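PDB 3GYK: 27kDa outer membrane protein, which probably acts as a thiol-disulfide oxidoreductase, this chain being the DsbA-like thioredoxin domain of the longer protein. Local coordinates for residues 27-32 and 147-152. Residues are numbered along the deposited sequence; the frame is centred on the assembly and turned at random.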
loop_
_atom_site.group_PDB
_atom_site.type_symbol
_atom_site.label_atom_id
_atom_site.label_comp_id
_atom_site.label_asym_id
_atom_site.label_seq_id
_atom_site.Cartn_x
_atom_site.Cartn_y
_atom_site.Cartn_z
ATOM N N VAL A 27 2.615 4.828 6.720
ATOM C CA VAL A 27 2.692 3.513 6.081
ATOM C C VAL A 27 1.303 2.892 6.104
ATOM O O VAL A 27 0.654 2.928 7.142
ATOM C CB VAL A 27 3.662 2.583 6.854
ATOM C CG1 VAL A 27 3.769 1.239 6.152
ATOM C CG2 VAL A 27 5.069 3.252 6.979
ATOM N N GLU A 28 0.846 2.313 4.988
ATOM C CA GLU A 28 -0.442 1.608 5.006
ATOM C C GLU A 28 -0.196 0.148 4.638
ATOM O O GLU A 28 0.539 -0.141 3.684
ATOM C CB GLU A 28 -1.411 2.206 3.969
ATOM C CG GLU A 28 -2.793 1.517 4.046
ATOM C CD GLU A 28 -3.815 1.997 3.008
ATOM O OE1 GLU A 28 -3.523 2.942 2.249
ATOM O OE2 GLU A 28 -4.917 1.361 2.943
ATOM N N PHE A 29 -0.808 -0.751 5.410
ATOM C CA PHE A 29 -0.817 -2.190 5.114
ATOM C C PHE A 29 -2.218 -2.475 4.575
ATOM O O PHE A 29 -3.224 -2.156 5.236
ATOM C CB PHE A 29 -0.640 -2.982 6.414
ATOM C CG PHE A 29 0.785 -2.981 6.980
ATOM C CD1 PHE A 29 1.536 -4.160 7.021
ATOM C CD2 PHE A 29 1.340 -1.805 7.532
ATOM C CE1 PHE A 29 2.823 -4.188 7.568
ATOM C CE2 PHE A 29 2.631 -1.817 8.093
ATOM C CZ PHE A 29 3.383 -2.994 8.098
ATOM N N PHE A 30 -2.314 -3.114 3.412
ATOM C CA PHE A 30 -3.638 -3.264 2.792
ATOM C C PHE A 30 -3.742 -4.526 1.922
ATOM O O PHE A 30 -2.723 -5.156 1.586
ATOM C CB PHE A 30 -3.940 -2.032 1.902
ATOM C CG PHE A 30 -2.895 -1.795 0.846
ATOM C CD1 PHE A 30 -2.915 -2.514 -0.339
ATOM C CD2 PHE A 30 -1.853 -0.882 1.071
ATOM C CE1 PHE A 30 -1.934 -2.322 -1.313
ATOM C CE2 PHE A 30 -0.847 -0.702 0.102
ATOM C CZ PHE A 30 -0.900 -1.410 -1.089
ATOM N N ASP A 31 -4.998 -4.849 1.573
ATOM C CA ASP A 31 -5.359 -6.034 0.758
ATOM C C ASP A 31 -6.432 -5.523 -0.199
ATOM O O ASP A 31 -7.362 -4.824 0.228
ATOM C CB ASP A 31 -5.897 -7.125 1.710
ATOM C CG ASP A 31 -6.359 -8.393 0.995
ATOM O OD1 ASP A 31 -7.252 -8.287 0.121
ATOM O OD2 ASP A 31 -5.863 -9.491 1.350
ATOM N N TYR A 32 -6.309 -5.869 -1.489
ATOM C CA TYR A 32 -7.221 -5.339 -2.518
ATOM C C TYR A 32 -8.667 -5.813 -2.409
ATOM O O TYR A 32 -9.527 -5.229 -3.033
ATOM C CB TYR A 32 -6.684 -5.556 -3.960
ATOM C CG TYR A 32 -5.446 -4.736 -4.217
ATOM C CD1 TYR A 32 -5.538 -3.348 -4.424
ATOM C CD2 TYR A 32 -4.185 -5.334 -4.233
ATOM C CE1 TYR A 32 -4.377 -2.560 -4.621
ATOM C CE2 TYR A 32 -3.010 -4.559 -4.444
ATOM C CZ TYR A 32 -3.120 -3.186 -4.637
ATOM O OH TYR A 32 -1.964 -2.450 -4.810
ATOM N N SER A 147 -4.184 -1.265 8.257
ATOM C CA SER A 147 -3.483 -0.744 9.450
ATOM C C SER A 147 -2.459 0.297 8.997
ATOM O O SER A 147 -1.868 0.180 7.920
ATOM C CB SER A 147 -2.774 -1.856 10.227
ATOM O OG SER A 147 -3.688 -2.759 10.846
ATOM N N PHE A 148 -2.249 1.311 9.830
ATOM C CA PHE A 148 -1.365 2.414 9.469
ATOM C C PHE A 148 -0.281 2.643 10.520
ATOM O O PHE A 148 -0.456 2.381 11.707
ATOM C CB PHE A 148 -2.166 3.725 9.331
ATOM C CG PHE A 148 -3.183 3.708 8.223
ATOM C CD1 PHE A 148 -2.846 4.138 6.946
ATOM C CD2 PHE A 148 -4.493 3.310 8.475
ATOM C CE1 PHE A 148 -3.815 4.149 5.896
ATOM C CE2 PHE A 148 -5.454 3.299 7.449
ATOM C CZ PHE A 148 -5.102 3.720 6.144
ATOM N N VAL A 149 0.841 3.185 10.053
ATOM C CA VAL A 149 1.857 3.768 10.937
ATOM C C VAL A 149 1.932 5.217 10.515
ATOM O O VAL A 149 1.937 5.516 9.313
ATOM C CB VAL A 149 3.267 3.133 10.688
ATOM C CG1 VAL A 149 4.328 3.777 11.589
ATOM C CG2 VAL A 149 3.238 1.609 10.902
ATOM N N VAL A 150 1.963 6.130 11.483
ATOM C CA VAL A 150 2.149 7.546 11.180
ATOM C C VAL A 150 3.330 7.990 12.041
ATOM O O VAL A 150 3.158 8.266 13.240
ATOM C CB VAL A 150 0.909 8.425 11.502
ATOM C CG1 VAL A 150 1.186 9.923 11.105
ATOM C CG2 VAL A 150 -0.349 7.858 10.790
ATOM N N GLU A 151 4.520 8.021 11.425
ATOM C CA GLU A 151 5.792 8.288 12.139
ATOM C C GLU A 151 5.900 7.307 13.309
ATOM O O GLU A 151 5.931 6.116 13.084
ATOM C CB GLU A 151 5.939 9.746 12.617
ATOM C CG GLU A 151 6.456 10.731 11.609
ATOM C CD GLU A 151 7.784 10.348 10.953
ATOM O OE1 GLU A 151 8.833 10.397 11.614
ATOM O OE2 GLU A 151 7.774 10.082 9.753
ATOM N N ASP A 152 5.923 7.811 14.541
ATOM C CA ASP A 152 6.117 6.926 15.699
ATOM C C ASP A 152 4.830 6.270 16.187
ATOM O O ASP A 152 4.885 5.409 17.071
ATOM C CB ASP A 152 6.760 7.682 16.850
ATOM C CG ASP A 152 8.193 8.055 16.571
ATOM O OD1 ASP A 152 8.884 7.349 15.828
ATOM O OD2 ASP A 152 8.638 9.058 17.140
#
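The carbonyl oxygen of Val-27 is gripped twice from the strand beside it: Val-149 N donates a hydrogen bond of 2.9 Å on a lone pair, and Phe-148 CA sends a C-H towards the same oxygen at 3.1 Å. This is the antiparallel seam of the thioredoxin fold, where strand 24-30, central in the sheet and leading towards Cys-34 and Cys-37 of a probable CxxC site, pairs with strand 147-150. Val-149 O in turn accepts from Val-27 N at 2.8 Å. Further along, Phe-29 N points almost straight at Ser-147 O (2.9 Å), while the return bond from Ser-147 N to Phe-29 O is longer, 3.3 Å. On one face the branched side chains of Val-27 and Val-149, residues well suited to strands, lie side by side, and Phe-29 packs against Leu-136 and Leu-140 of helix 124-140, an apolar ring suited to a buried sheet-helix interface. On the other face Glu-28, with CG anti to its backbone N (chi1 -177°) and its chain extended, runs alongside the Phe-148 ring, which offers its methylenes an apolar neighbour. An alanine in place of Phe-148 would probably open a gap beside Glu-28 and leave its buried side chain freer to move. The carboxylate and ring planes are 31° apart, and Glu-28 CG comes within 3.4 Å of Phe-148 CE1.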